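Local coordinates for StAR-related lipid transfer protein 13 (Homo sapiens, PDB 2PSO), which acts as a GTPase-activating protein for RhoA, and perhaps for Cdc42, the chain here being its lipid-binding START domain, at residues T61-K66 against W77-E82; A85-V90 against G186-T191; E103-W108 against Y121-N126; D135-R140 against L156-E161; Q177-P182 against T191-I196. All blocks are in the same frame, centred on the assembly; numbering follows the deposited sequence.

Interaction 1: T61-K66 against W77-E82; sequences TDLAFK and WKASVE
Trp77 and Phe65 meet across an antiparallel strand pair, their side chains lying alongside and heading the same way. Following the indole outward, CB of Trp77 stays back near the carbonyl oxygen of Ala64. Its CE3 comes closer, 3.4 Å from Ala64 O, and also lies 3.6 Å from CB of Phe65. The outer atoms CZ3 and CH2 both meet CD2 of Phe65, CZ3 at 3.5 Å. CB of Phe65 sits over the benzo ring in a CH-pi contact, 3.8 Å from the centroid of that six-membered ring of Trp77. The phenyl ring beyond turns an edge to the same face in an offset edge-to-face pair with planes at 61°. Phe65 reaches this spot because its CG lies between backbone N and carbonyl carbon (chi1 61°). Leu63 joins on the same face of the sheet, CD1 touching CE3 of Trp77 and CB of Ala79. Backbone bonds hold the pairing: Ser80 N donates to Asp62 O at 2.9 Å and Lys78 N to Ala64 O at 3.1 Å, while the two return bonds are weak. Phe210 meets Trp77, and Lys75 makes a cation-pi contact with Phe65. With Ala64 O close to CE3 and Phe65 CB over the ring face, this hairpin of the START sheet combines backbone hydrogen bonding with aromatic and aliphatic dispersion.

Interaction 2: A85-V90 against G186-T191; sequences APPSVV and GKSRLT
Ser188 overlaps Pro87 and Val90 with its hydroxymethyl group, OG lying 3.3 Å from CD and 3.4 Å from CG of the Pro87 ring. This is where helix 87-96 starts against the beginning of strand 188-196 in the helix-grip fold of START domains. Pro86 occupies the N-cap position, and its carbonyl accepts the first helical bond, from Val90 N. The one hydrogen bond across the contact runs from Ser188 OG to Ala85 O, 2.7 Å long and in the carbonyl plane, with a C=O...donor angle of 145°. It ties the residue before the N-cap to the strand. OG of Ser188 lies beside its own backbone N and anti to its carbonyl carbon (chi1 -58°), which turns it to the helix start. Further along, the first turn of the helix points Val90 at the strand: its CG2 comes 3.8 Å from Ser188 OG. Ile180 of the neighbouring strand touches both Val90 and Ser188, and Val218 and Ile221 of helix 209-223 pack on Leu190. At the turn end, Gly186 O lies 3.7 Å from CD of Pro86, and on the helix side Val90 CG1 reaches CD2 of Leu190 at 4.3 Å.

Interaction 3: E103-W108 against Y121-N126; sequences EDFVQW and YQYVLN
Phe105 crosses both Tyr121 and Tyr123 at about a right angle. Its CE1 approaches CB of Tyr123 at 3.5 Å, the two rings being oblique, with planes at 41°. The Tyr121 hydroxyl lies in the plane of the Phe105 ring, at its edge, with OH 3.9 Å from CZ. CD2 of Leu125 is at another part of that edge. Phe105 leaves the backbone away from the strand, yet with CG anti to its N (chi1 -172°) the ring comes back toward Tyr121 and Tyr123. Trp108 runs alongside Tyr121, its CD1 3.4 Å from Tyr121 OH. Gln107 and Val124 likewise lie side by side, CG of Gln107 near CG2 of Val124. The loop backbone hydrogen-bonds to strand 118-125: Val106 N to Val124 O at 2.9 Å and Asn126 N to Asp104 O at 3.0 Å. Phe136 stacks on Tyr123. Two straight backbone hydrogen bonds and largely van der Waals aromatic contacts, with Arg140 adding a cation-pi contact to Tyr121, thus fasten the loop between helix 87-96 and strand 109-115 to the START-domain sheet.

Interaction 4: D135-R140 against L156-E161; sequences DFVVLR and LSVEHE
Val137 O and Leu156 O each receive a backbone N-H from the facing segment. Val158 N donates to Val137 O at 2.9 Å. Leu139 N bonds Leu156 O at 2.8 Å, nearly along the C=O axis, and Leu156 N returns to Leu139 O at 3.2 Å, so Leu139 and Leu156 form an antiparallel hydrogen-bonded pair. Val138 and Ser157 are the non-hydrogen-bonded pair beside it. Two weaker contacts use alpha hydrogens: Ser157 CA faces Val137 O, and Val138 CA faces Leu156 O. These bonds join strands 134-143 and 151-157, a beta hairpin in the START sheet, at the point where the second strand ends: beyond Ser157 the backbone becomes loop. Apolar contacts follow the hairpin outward. Leu139 and Leu156 run alongside each other in the same direction, with CD2 of Leu139 3.9 Å from CD1 of Leu156. Val158 straddles the next step, its CG1 3.9 Å from CB of Leu139 and its CG2 4.0 Å from CG1 of Val137, whose side chain it crosses at about a right angle. CG2 sits between backbone N and carbonyl carbon of Val158, CG1 beside N (chi1 -62°), which spreads the two methyls over separate partners. Among polar side chains, Ser157 OG and His160 NE2 are hydrogen-bonded to Val173 N and Glu112 OE1, beyond the two segments.

Interaction 5: Q177-P182 against T191-I196; sequences QYLIEP and THICRI
His192 swings its imidazole out with CG anti to the backbone N (chi1 -170°), whereas Tyr178 holds CG beside its N (chi1 -69°); the two residues form a non-hydrogen-bonded pair, and their rings, on the same face of the sheet, lie flat on each other. The stack is face-to-face, centroids 3.8 Å apart and planes at 8°. CG of His192 lies 3.4 Å from CE2 of Tyr178, and the phenol reaches across the whole imidazole, its OH 3.4 Å from CE1 of His192. Outside the pair, the bond from His192 NE2 to Ser176 OG, off the axis of the imidazole, would limit its rotation, while that of Tyr178 OH with Glu217 OE2 holds the outer end of the phenol. On the other face of the sheet, NE2 of Gln177 meets CG2 of Ile193 at 3.7 Å, and CD1 of Leu179 touches CD1 of Ile193. Four backbone bonds close the ladder. Leu179 N meets Thr191 O in the carbonyl plane at 2.8 Å, while Gln177 N sits above the carbonyl plane of Ile193 O. In this START-sheet hairpin of strands 169-182 and 188-196, strand 76-83 bonds the far edge of 191-196, strand 151-157 that of 177-182, and helix 209-223 supplies Glu217 to the stacked face.

Overall arrangement
Interaction 1 comes first along the chain, closing the hairpin 62-66/76-83. Strand 76-83 then leads into helix 87-96, whose start opens interaction 2; its partner, 186-191, lies 96 residues on. Inside that long loop nest interaction 3, which fastens the loop 103-108 to strand 118-125, and interaction 4, which closes the hairpin 134-143/151-157; these two join where strands 118-125 and 134-143 pair. Interaction 5 closes the hairpin 169-182/188-196 and crosses interaction 2, with Thr191 shared. Strand 188-196 ties interactions 2 and 5 together and bonds strand 76-83 of interaction 1. Interaction 1 lies on the opposite side of the chain's centre from 3 and 4, with one sheet reaching all five.

Interaction 1: T61-K66 against W77-E82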
# COMPACT_ATOMS: atom_id res chain seq x y z
N THR A 61 0.31 4.38 13.96
CA THR A 61 0.61 4.61 12.55
C THR A 61 0.24 6.02 12.16
O THR A 61 -0.65 6.61 12.74
CB THR A 61 -0.20 3.68 11.67
OG1 THR A 61 -1.49 3.54 12.25
CG2 THR A 61 0.43 2.32 11.62
N ASP A 62 0.93 6.56 11.15
CA ASP A 62 0.54 7.81 10.52
C ASP A 62 -0.17 7.55 9.19
O ASP A 62 0.45 7.10 8.23
CB ASP A 62 1.77 8.67 10.28
CG ASP A 62 2.21 9.41 11.54
OD1 ASP A 62 1.86 8.99 12.69
OD2 ASP A 62 2.92 10.43 11.40
N LEU A 63 -1.46 7.86 9.13
CA LEU A 63 -2.25 7.81 7.88
C LEU A 63 -2.56 9.21 7.28
O LEU A 63 -2.63 10.20 8.02
CB LEU A 63 -3.56 7.11 8.18
CG LEU A 63 -4.37 6.61 7.00
CD1 LEU A 63 -3.43 5.91 6.06
CD2 LEU A 63 -5.43 5.67 7.56
N ALA A 64 -2.76 9.27 5.96
CA ALA A 64 -3.14 10.50 5.25
C ALA A 64 -3.62 10.18 3.84
O ALA A 64 -3.32 9.11 3.31
CB ALA A 64 -1.98 11.47 5.18
N PHE A 65 -4.40 11.08 3.23
CA PHE A 65 -4.76 10.88 1.82
C PHE A 65 -4.65 12.10 0.94
O PHE A 65 -4.28 13.18 1.38
CB PHE A 65 -6.11 10.20 1.64
CG PHE A 65 -7.26 10.98 2.19
CD1 PHE A 65 -7.93 11.91 1.41
CD2 PHE A 65 -7.72 10.73 3.47
CE1 PHE A 65 -9.00 12.62 1.90
CE2 PHE A 65 -8.81 11.43 3.97
CZ PHE A 65 -9.45 12.38 3.19
N LYS A 66 -5.00 11.92 -0.31
CA LYS A 66 -4.79 12.96 -1.27
C LYS A 66 -5.69 12.69 -2.47
O LYS A 66 -5.81 11.53 -2.92
CB LYS A 66 -3.31 12.98 -1.69
CG LYS A 66 -2.95 14.12 -2.61
CD LYS A 66 -1.68 13.89 -3.37
CE LYS A 66 -0.51 14.65 -2.76
NZ LYS A 66 0.47 15.05 -3.83
N TRP A 77 -3.32 6.95 -0.96
CA TRP A 77 -3.04 6.90 0.48
C TRP A 77 -1.57 6.84 0.84
O TRP A 77 -0.73 6.50 0.03
CB TRP A 77 -3.71 5.71 1.09
CG TRP A 77 -5.17 5.74 0.98
CD1 TRP A 77 -5.93 5.26 -0.04
CD2 TRP A 77 -6.07 6.28 1.94
NE1 TRP A 77 -7.26 5.44 0.24
CE2 TRP A 77 -7.37 6.07 1.45
CE3 TRP A 77 -5.91 6.92 3.17
CZ2 TRP A 77 -8.50 6.47 2.15
CZ3 TRP A 77 -7.03 7.32 3.87
CH2 TRP A 77 -8.31 7.10 3.35
N LYS A 78 -1.29 7.14 2.11
CA LYS A 78 0.07 7.18 2.62
C LYS A 78 0.08 6.78 4.07
O LYS A 78 -0.37 7.54 4.91
CB LYS A 78 0.64 8.59 2.48
CG LYS A 78 2.04 8.73 3.00
CD LYS A 78 2.69 10.02 2.51
CE LYS A 78 2.29 11.21 3.34
NZ LYS A 78 3.04 11.23 4.63
N ALA A 79 0.60 5.59 4.37
CA ALA A 79 0.75 5.12 5.76
C ALA A 79 2.21 4.98 6.20
O ALA A 79 3.08 4.69 5.37
CB ALA A 79 0.02 3.83 5.97
N SER A 80 2.47 5.19 7.49
CA SER A 80 3.82 5.11 8.08
C SER A 80 3.95 4.31 9.36
O SER A 80 2.97 4.08 10.07
CB SER A 80 4.33 6.49 8.37
OG SER A 80 4.85 7.03 7.20
N VAL A 81 5.18 3.88 9.65
CA VAL A 81 5.56 3.32 10.94
C VAL A 81 7.04 3.49 11.11
O VAL A 81 7.78 3.71 10.15
CB VAL A 81 5.33 1.82 11.03
CG1 VAL A 81 3.93 1.48 11.51
CG2 VAL A 81 5.67 1.18 9.73
N GLU A 82 7.48 3.37 12.36
CA GLU A 82 8.89 3.25 12.68
C GLU A 82 9.14 1.75 12.90
O GLU A 82 8.43 1.10 13.67
CB GLU A 82 9.25 4.08 13.91
CG GLU A 82 10.76 4.19 14.16
CD GLU A 82 11.14 4.90 15.47
OE1 GLU A 82 10.78 6.08 15.64
OE2 GLU A 82 11.82 4.26 16.33

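Interaction 2: A85-V90 against G186-T191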
# COMPACT_ATOMS: atom_id res chain seq x y z
N ALA A 85 14.51 -2.17 12.53
CA ALA A 85 15.43 -2.88 11.66
C ALA A 85 15.95 -1.86 10.63
O ALA A 85 15.23 -0.95 10.24
CB ALA A 85 14.72 -4.04 10.96
N PRO A 86 17.20 -2.02 10.19
CA PRO A 86 17.78 -1.10 9.21
C PRO A 86 17.07 -1.26 7.86
O PRO A 86 16.43 -2.30 7.63
CB PRO A 86 19.22 -1.59 9.10
CG PRO A 86 19.20 -2.99 9.58
CD PRO A 86 18.13 -3.09 10.59
N PRO A 87 17.16 -0.24 6.99
CA PRO A 87 16.38 -0.21 5.75
C PRO A 87 16.44 -1.44 4.88
O PRO A 87 15.42 -2.10 4.67
CB PRO A 87 16.92 1.01 5.03
CG PRO A 87 17.31 1.93 6.17
CD PRO A 87 17.94 0.99 7.15
N SER A 88 17.62 -1.78 4.37
CA SER A 88 17.72 -2.92 3.46
C SER A 88 17.13 -4.22 4.03
O SER A 88 16.59 -5.03 3.29
CB SER A 88 19.15 -3.14 3.02
OG SER A 88 19.87 -3.80 4.05
N VAL A 89 17.23 -4.44 5.33
CA VAL A 89 16.50 -5.54 5.97
C VAL A 89 15.00 -5.42 5.80
O VAL A 89 14.38 -6.28 5.19
CB VAL A 89 16.81 -5.64 7.48
CG1 VAL A 89 15.98 -6.74 8.12
CG2 VAL A 89 18.31 -5.86 7.69
N VAL A 90 14.41 -4.33 6.29
CA VAL A 90 12.99 -4.03 6.06
C VAL A 90 12.54 -4.21 4.61
O VAL A 90 11.40 -4.65 4.34
CB VAL A 90 12.66 -2.58 6.45
CG1 VAL A 90 11.16 -2.36 6.43
CG2 VAL A 90 13.25 -2.26 7.83
N GLY A 186 20.12 1.85 13.58
CA GLY A 186 19.60 0.61 12.98
C GLY A 186 18.08 0.47 13.03
O GLY A 186 17.56 -0.63 13.23
N LYS A 187 17.37 1.58 12.86
CA LYS A 187 15.92 1.55 12.73
C LYS A 187 15.50 2.22 11.42
O LYS A 187 16.31 2.87 10.75
CB LYS A 187 15.26 2.26 13.92
CG LYS A 187 15.31 1.49 15.22
CD LYS A 187 15.11 2.45 16.40
CE LYS A 187 15.92 1.99 17.62
NZ LYS A 187 16.02 3.02 18.71
N SER A 188 14.25 2.06 11.04
CA SER A 188 13.78 2.67 9.81
C SER A 188 12.41 3.28 9.95
O SER A 188 11.57 2.79 10.71
CB SER A 188 13.72 1.64 8.70
OG SER A 188 14.99 1.07 8.52
N ARG A 189 12.20 4.35 9.18
CA ARG A 189 10.87 4.88 8.94
C ARG A 189 10.38 4.19 7.65
O ARG A 189 10.98 4.34 6.59
CB ARG A 189 10.95 6.41 8.77
CG ARG A 189 9.66 7.13 8.35
CD ARG A 189 9.15 8.12 9.41
NE ARG A 189 8.30 7.50 10.43
CZ ARG A 189 7.01 7.76 10.62
NH1 ARG A 189 6.33 7.15 11.59
NH2 ARG A 189 6.39 8.66 9.84
N LEU A 190 9.31 3.41 7.75
CA LEU A 190 8.73 2.79 6.57
C LEU A 190 7.52 3.56 6.08
O LEU A 190 6.61 3.82 6.85
CB LEU A 190 8.30 1.37 6.91
CG LEU A 190 7.47 0.59 5.87
CD1 LEU A 190 8.16 0.49 4.58
CD2 LEU A 190 7.19 -0.79 6.40
N THR A 191 7.49 3.92 4.81
CA THR A 191 6.33 4.64 4.29
C THR A 191 5.80 3.99 3.03
O THR A 191 6.51 3.86 2.03
CB THR A 191 6.67 6.09 3.98
OG1 THR A 191 6.93 6.79 5.20
CG2 THR A 191 5.53 6.78 3.25

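Interaction 3: E103-W108 against Y121-N126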
# COMPACT_ATOMS: atom_id res chain seq x y z
N GLU A 103 -1.09 -12.95 6.66
CA GLU A 103 -1.70 -14.27 6.74
C GLU A 103 -2.54 -14.54 5.50
O GLU A 103 -2.92 -15.68 5.23
CB GLU A 103 -2.54 -14.38 8.02
N ASP A 104 -2.83 -13.51 4.72
CA ASP A 104 -3.68 -13.68 3.55
C ASP A 104 -2.89 -13.94 2.28
O ASP A 104 -3.46 -14.40 1.30
CB ASP A 104 -4.56 -12.45 3.37
CG ASP A 104 -5.70 -12.42 4.38
OD1 ASP A 104 -6.02 -13.48 4.98
OD2 ASP A 104 -6.29 -11.33 4.55
N PHE A 105 -1.60 -13.63 2.31
CA PHE A 105 -0.69 -13.77 1.18
C PHE A 105 -0.52 -15.22 0.74
O PHE A 105 0.28 -15.95 1.33
CB PHE A 105 0.65 -13.28 1.64
CG PHE A 105 1.69 -13.18 0.55
CD1 PHE A 105 1.58 -12.20 -0.44
CD2 PHE A 105 2.81 -14.00 0.56
CE1 PHE A 105 2.55 -12.07 -1.41
CE2 PHE A 105 3.76 -13.88 -0.40
CZ PHE A 105 3.64 -12.92 -1.40
N VAL A 106 -1.24 -15.65 -0.30
CA VAL A 106 -1.19 -17.08 -0.63
C VAL A 106 -0.31 -17.55 -1.78
O VAL A 106 0.65 -18.27 -1.52
CB VAL A 106 -2.58 -17.72 -0.69
CG1 VAL A 106 -2.50 -19.15 -1.22
CG2 VAL A 106 -3.17 -17.75 0.71
N GLN A 107 -0.61 -17.24 -3.03
CA GLN A 107 0.17 -17.90 -4.08
C GLN A 107 1.18 -16.94 -4.66
O GLN A 107 0.80 -15.90 -5.18
CB GLN A 107 -0.71 -18.39 -5.22
CG GLN A 107 -2.10 -18.75 -4.84
CD GLN A 107 -2.74 -19.61 -5.90
OE1 GLN A 107 -2.27 -20.72 -6.18
NE2 GLN A 107 -3.80 -19.10 -6.52
N TRP A 108 2.46 -17.27 -4.61
CA TRP A 108 3.40 -16.31 -5.11
C TRP A 108 4.41 -16.92 -6.05
O TRP A 108 4.84 -18.06 -5.85
CB TRP A 108 4.07 -15.56 -3.96
CG TRP A 108 4.98 -16.40 -3.10
CD1 TRP A 108 6.29 -16.71 -3.34
CD2 TRP A 108 4.64 -17.02 -1.85
NE1 TRP A 108 6.78 -17.49 -2.33
CE2 TRP A 108 5.80 -17.69 -1.40
CE3 TRP A 108 3.48 -17.08 -1.08
CZ2 TRP A 108 5.82 -18.41 -0.19
CZ3 TRP A 108 3.49 -17.79 0.12
CH2 TRP A 108 4.66 -18.45 0.55
N TYR A 121 5.90 -10.04 -10.68
CA TYR A 121 5.62 -10.85 -9.52
C TYR A 121 4.13 -11.08 -9.50
O TYR A 121 3.37 -10.21 -9.90
CB TYR A 121 6.07 -10.10 -8.27
CG TYR A 121 6.23 -10.95 -7.06
CD1 TYR A 121 7.17 -11.97 -7.03
CD2 TYR A 121 5.46 -10.74 -5.93
CE1 TYR A 121 7.33 -12.75 -5.92
CE2 TYR A 121 5.62 -11.52 -4.79
CZ TYR A 121 6.56 -12.52 -4.80
OH TYR A 121 6.72 -13.32 -3.69
N GLN A 122 3.70 -12.23 -9.04
CA GLN A 122 2.27 -12.50 -9.01
C GLN A 122 1.88 -13.14 -7.71
O GLN A 122 2.43 -14.15 -7.34
CB GLN A 122 1.90 -13.42 -10.18
CG GLN A 122 0.65 -14.23 -9.99
CD GLN A 122 0.82 -15.63 -10.55
OE1 GLN A 122 1.06 -16.58 -9.81
NE2 GLN A 122 0.72 -15.76 -11.86
N TYR A 123 0.93 -12.53 -7.01
CA TYR A 123 0.43 -13.11 -5.77
C TYR A 123 -1.08 -13.05 -5.68
O TYR A 123 -1.72 -12.37 -6.45
CB TYR A 123 1.02 -12.42 -4.55
CG TYR A 123 0.85 -10.90 -4.48
CD1 TYR A 123 -0.18 -10.32 -3.74
CD2 TYR A 123 1.76 -10.06 -5.12
CE1 TYR A 123 -0.32 -8.93 -3.65
CE2 TYR A 123 1.62 -8.68 -5.05
CZ TYR A 123 0.59 -8.12 -4.31
OH TYR A 123 0.50 -6.74 -4.24
N VAL A 124 -1.62 -13.77 -4.70
CA VAL A 124 -3.06 -13.74 -4.38
C VAL A 124 -3.21 -13.33 -2.93
O VAL A 124 -2.43 -13.78 -2.11
CB VAL A 124 -3.66 -15.12 -4.49
CG1 VAL A 124 -5.07 -15.11 -3.97
CG2 VAL A 124 -3.65 -15.59 -5.93
N LEU A 125 -4.19 -12.48 -2.63
CA LEU A 125 -4.57 -12.20 -1.24
C LEU A 125 -5.94 -12.80 -1.00
O LEU A 125 -6.87 -12.53 -1.77
CB LEU A 125 -4.64 -10.71 -0.95
CG LEU A 125 -3.40 -9.85 -1.16
CD1 LEU A 125 -3.53 -8.53 -0.41
CD2 LEU A 125 -2.19 -10.60 -0.67
N ASN A 126 -6.09 -13.60 0.04
CA ASN A 126 -7.41 -14.11 0.37
C ASN A 126 -8.25 -13.08 1.11
O ASN A 126 -7.72 -12.19 1.78
CB ASN A 126 -7.31 -15.44 1.11
CG ASN A 126 -7.17 -16.61 0.17
OD1 ASN A 126 -6.51 -17.60 0.48
ND2 ASN A 126 -7.78 -16.50 -1.01

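Interaction 4: D135-R140 against L156-E161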
# COMPACT_ATOMS: atom_id res chain seq x y z
N ASP A 135 -6.49 -10.53 -6.56
CA ASP A 135 -5.32 -11.09 -7.27
C ASP A 135 -4.42 -10.06 -7.94
O ASP A 135 -4.89 -9.01 -8.39
CB ASP A 135 -5.77 -12.12 -8.29
CG ASP A 135 -6.69 -13.15 -7.70
OD1 ASP A 135 -6.65 -13.34 -6.46
OD2 ASP A 135 -7.45 -13.77 -8.47
N PHE A 136 -3.13 -10.36 -7.99
CA PHE A 136 -2.14 -9.35 -8.37
C PHE A 136 -1.08 -9.86 -9.30
O PHE A 136 -0.62 -10.99 -9.18
CB PHE A 136 -1.46 -8.75 -7.13
CG PHE A 136 -2.39 -7.97 -6.25
CD1 PHE A 136 -3.35 -8.62 -5.47
CD2 PHE A 136 -2.31 -6.60 -6.17
CE1 PHE A 136 -4.21 -7.92 -4.66
CE2 PHE A 136 -3.16 -5.89 -5.35
CZ PHE A 136 -4.11 -6.54 -4.60
N VAL A 137 -0.69 -9.02 -10.24
CA VAL A 137 0.36 -9.34 -11.17
C VAL A 137 0.98 -8.01 -11.42
O VAL A 137 0.35 -7.10 -11.93
CB VAL A 137 -0.18 -9.88 -12.51
CG1 VAL A 137 0.98 -10.09 -13.49
CG2 VAL A 137 -0.98 -11.16 -12.29
N VAL A 138 2.25 -7.89 -11.09
CA VAL A 138 2.82 -6.60 -10.91
C VAL A 138 4.24 -6.53 -11.48
O VAL A 138 4.95 -7.52 -11.47
CB VAL A 138 2.75 -6.31 -9.42
CG1 VAL A 138 4.04 -5.73 -8.91
CG2 VAL A 138 1.59 -5.43 -9.15
N LEU A 139 4.60 -5.39 -12.05
CA LEU A 139 5.99 -5.08 -12.34
C LEU A 139 6.59 -4.44 -11.05
O LEU A 139 6.10 -3.41 -10.60
CB LEU A 139 5.98 -4.08 -13.49
CG LEU A 139 7.27 -3.47 -14.04
CD1 LEU A 139 8.10 -4.52 -14.73
CD2 LEU A 139 6.96 -2.33 -15.02
N ARG A 140 7.60 -5.04 -10.42
CA ARG A 140 8.23 -4.40 -9.24
C ARG A 140 9.65 -4.14 -9.59
O ARG A 140 10.28 -4.97 -10.24
CB ARG A 140 8.34 -5.32 -8.00
CG ARG A 140 7.32 -6.37 -7.85
CD ARG A 140 7.91 -7.51 -7.12
NE ARG A 140 7.32 -7.70 -5.81
CZ ARG A 140 7.69 -8.66 -4.97
NH1 ARG A 140 7.11 -8.75 -3.79
NH2 ARG A 140 8.62 -9.53 -5.33
N LEU A 156 3.48 -1.72 -10.04
CA LEU A 156 2.28 -1.31 -10.79
C LEU A 156 1.80 -2.54 -11.49
O LEU A 156 2.61 -3.37 -11.85
CB LEU A 156 2.60 -0.22 -11.80
CG LEU A 156 3.87 -0.42 -12.62
CD1 LEU A 156 3.54 -0.76 -14.06
CD2 LEU A 156 4.74 0.80 -12.55
N SER A 157 0.49 -2.67 -11.65
CA SER A 157 -0.12 -3.89 -12.15
C SER A 157 0.14 -4.00 -13.63
O SER A 157 0.22 -2.99 -14.32
CB SER A 157 -1.63 -3.91 -11.87
OG SER A 157 -1.95 -4.31 -10.53
N VAL A 158 0.33 -5.23 -14.10
CA VAL A 158 0.47 -5.48 -15.53
C VAL A 158 -0.27 -6.76 -15.84
O VAL A 158 -0.85 -7.37 -14.95
CB VAL A 158 1.94 -5.65 -15.95
CG1 VAL A 158 2.75 -4.39 -15.68
CG2 VAL A 158 2.55 -6.83 -15.22
N GLU A 159 -0.24 -7.18 -17.10
CA GLU A 159 -0.70 -8.50 -17.47
C GLU A 159 0.47 -9.33 -17.96
O GLU A 159 1.38 -8.82 -18.62
CB GLU A 159 -1.69 -8.40 -18.61
CG GLU A 159 -3.07 -7.99 -18.19
CD GLU A 159 -3.91 -7.67 -19.38
OE1 GLU A 159 -4.93 -6.96 -19.23
OE2 GLU A 159 -3.52 -8.14 -20.47
N HIS A 160 0.45 -10.62 -17.67
CA HIS A 160 1.48 -11.48 -18.24
C HIS A 160 0.85 -12.65 -18.93
O HIS A 160 -0.12 -13.20 -18.44
CB HIS A 160 2.50 -11.99 -17.19
CG HIS A 160 3.82 -12.35 -17.80
ND1 HIS A 160 4.11 -13.62 -18.25
CD2 HIS A 160 4.89 -11.58 -18.12
CE1 HIS A 160 5.31 -13.63 -18.79
NE2 HIS A 160 5.81 -12.41 -18.72
N GLU A 161 1.42 -13.05 -20.06
CA GLU A 161 0.92 -14.20 -20.81
C GLU A 161 0.92 -15.51 -20.01
O GLU A 161 0.36 -16.50 -20.45
CB GLU A 161 1.69 -14.37 -22.13

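Interaction 5: Q177-P182 against T191-I196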
# COMPACT_ATOMS: atom_id res chain seq x y z
N GLN A 177 4.31 2.36 -3.72
CA GLN A 177 5.71 2.54 -3.53
C GLN A 177 6.10 2.52 -2.08
O GLN A 177 5.53 3.26 -1.28
CB GLN A 177 6.26 3.76 -4.29
CG GLN A 177 5.59 5.08 -4.01
CD GLN A 177 4.70 5.59 -5.16
OE1 GLN A 177 4.51 4.92 -6.18
NE2 GLN A 177 4.15 6.78 -4.98
N TYR A 178 7.05 1.65 -1.74
CA TYR A 178 7.56 1.64 -0.38
C TYR A 178 8.80 2.51 -0.36
O TYR A 178 9.68 2.34 -1.20
CB TYR A 178 7.86 0.21 0.12
CG TYR A 178 6.63 -0.65 0.35
CD1 TYR A 178 6.10 -1.43 -0.68
CD2 TYR A 178 6.01 -0.70 1.58
CE1 TYR A 178 4.97 -2.22 -0.50
CE2 TYR A 178 4.87 -1.49 1.78
CZ TYR A 178 4.37 -2.24 0.72
OH TYR A 178 3.24 -3.03 0.90
N LEU A 179 8.82 3.48 0.56
CA LEU A 179 10.01 4.29 0.82
C LEU A 179 10.50 3.96 2.21
O LEU A 179 9.77 4.14 3.20
CB LEU A 179 9.72 5.79 0.70
CG LEU A 179 8.89 6.24 -0.50
CD1 LEU A 179 8.69 7.74 -0.50
CD2 LEU A 179 9.53 5.82 -1.80
N ILE A 180 11.73 3.47 2.30
CA ILE A 180 12.31 3.09 3.59
C ILE A 180 13.53 3.93 3.82
O ILE A 180 14.45 3.93 3.00
CB ILE A 180 12.77 1.63 3.57
CG1 ILE A 180 11.78 0.79 2.75
CG2 ILE A 180 12.94 1.11 4.96
CD1 ILE A 180 11.73 -0.62 3.17
N GLU A 181 13.55 4.66 4.92
CA GLU A 181 14.67 5.55 5.18
C GLU A 181 15.21 5.36 6.58
O GLU A 181 14.46 4.96 7.47
CB GLU A 181 14.28 7.00 4.92
CG GLU A 181 13.10 7.47 5.75
CD GLU A 181 12.53 8.78 5.27
OE1 GLU A 181 13.23 9.48 4.50
OE2 GLU A 181 11.39 9.10 5.65
N PRO A 182 16.51 5.61 6.78
CA PRO A 182 17.11 5.40 8.09
C PRO A 182 16.67 6.47 9.05
O PRO A 182 16.77 7.65 8.74
CB PRO A 182 18.62 5.57 7.84
CG PRO A 182 18.80 5.63 6.38
CD PRO A 182 17.49 6.10 5.80
N THR A 191 7.49 3.92 4.81
CA THR A 191 6.33 4.64 4.29
C THR A 191 5.80 3.99 3.03
O THR A 191 6.51 3.86 2.03
CB THR A 191 6.67 6.09 3.98
OG1 THR A 191 6.93 6.79 5.20
CG2 THR A 191 5.53 6.78 3.25
N HIS A 192 4.54 3.56 3.07
CA HIS A 192 3.88 3.06 1.87
C HIS A 192 2.84 4.04 1.27
O HIS A 192 1.74 4.22 1.82
CB HIS A 192 3.22 1.74 2.18
CG HIS A 192 2.73 1.03 0.97
ND1 HIS A 192 1.69 0.11 1.01
CD2 HIS A 192 3.13 1.10 -0.32
CE1 HIS A 192 1.47 -0.35 -0.21
NE2 HIS A 192 2.33 0.23 -1.04
N ILE A 193 3.18 4.66 0.14
CA ILE A 193 2.20 5.41 -0.63
C ILE A 193 1.57 4.58 -1.74
O ILE A 193 2.23 4.30 -2.73
CB ILE A 193 2.84 6.62 -1.33
CG1 ILE A 193 3.46 7.56 -0.31
CG2 ILE A 193 1.77 7.35 -2.18
CD1 ILE A 193 4.52 8.44 -0.90
N CYS A 194 0.30 4.24 -1.63
CA CYS A 194 -0.34 3.53 -2.73
C CYS A 194 -1.79 3.93 -3.07
O CYS A 194 -2.43 4.72 -2.40
CB CYS A 194 -0.30 2.06 -2.45
SG CYS A 194 -1.56 1.64 -1.28
N ARG A 195 -2.28 3.32 -4.15
CA ARG A 195 -3.53 3.65 -4.79
C ARG A 195 -3.91 2.41 -5.58
O ARG A 195 -3.41 2.18 -6.67
CB ARG A 195 -3.33 4.81 -5.76
CG ARG A 195 -4.62 5.37 -6.38
CD ARG A 195 -4.38 6.51 -7.39
NE ARG A 195 -5.60 7.29 -7.60
CZ ARG A 195 -5.81 8.22 -8.54
NH1 ARG A 195 -4.88 8.53 -9.43
NH2 ARG A 195 -6.97 8.85 -8.56
N ILE A 196 -4.79 1.60 -5.01
CA ILE A 196 -5.18 0.37 -5.66
C ILE A 196 -6.66 0.44 -6.05
O ILE A 196 -7.45 1.08 -5.35
CB ILE A 196 -4.94 -0.83 -4.74
CG1 ILE A 196 -3.56 -0.69 -4.08
CG2 ILE A 196 -5.03 -2.13 -5.50
CD1 ILE A 196 -3.17 -1.86 -3.19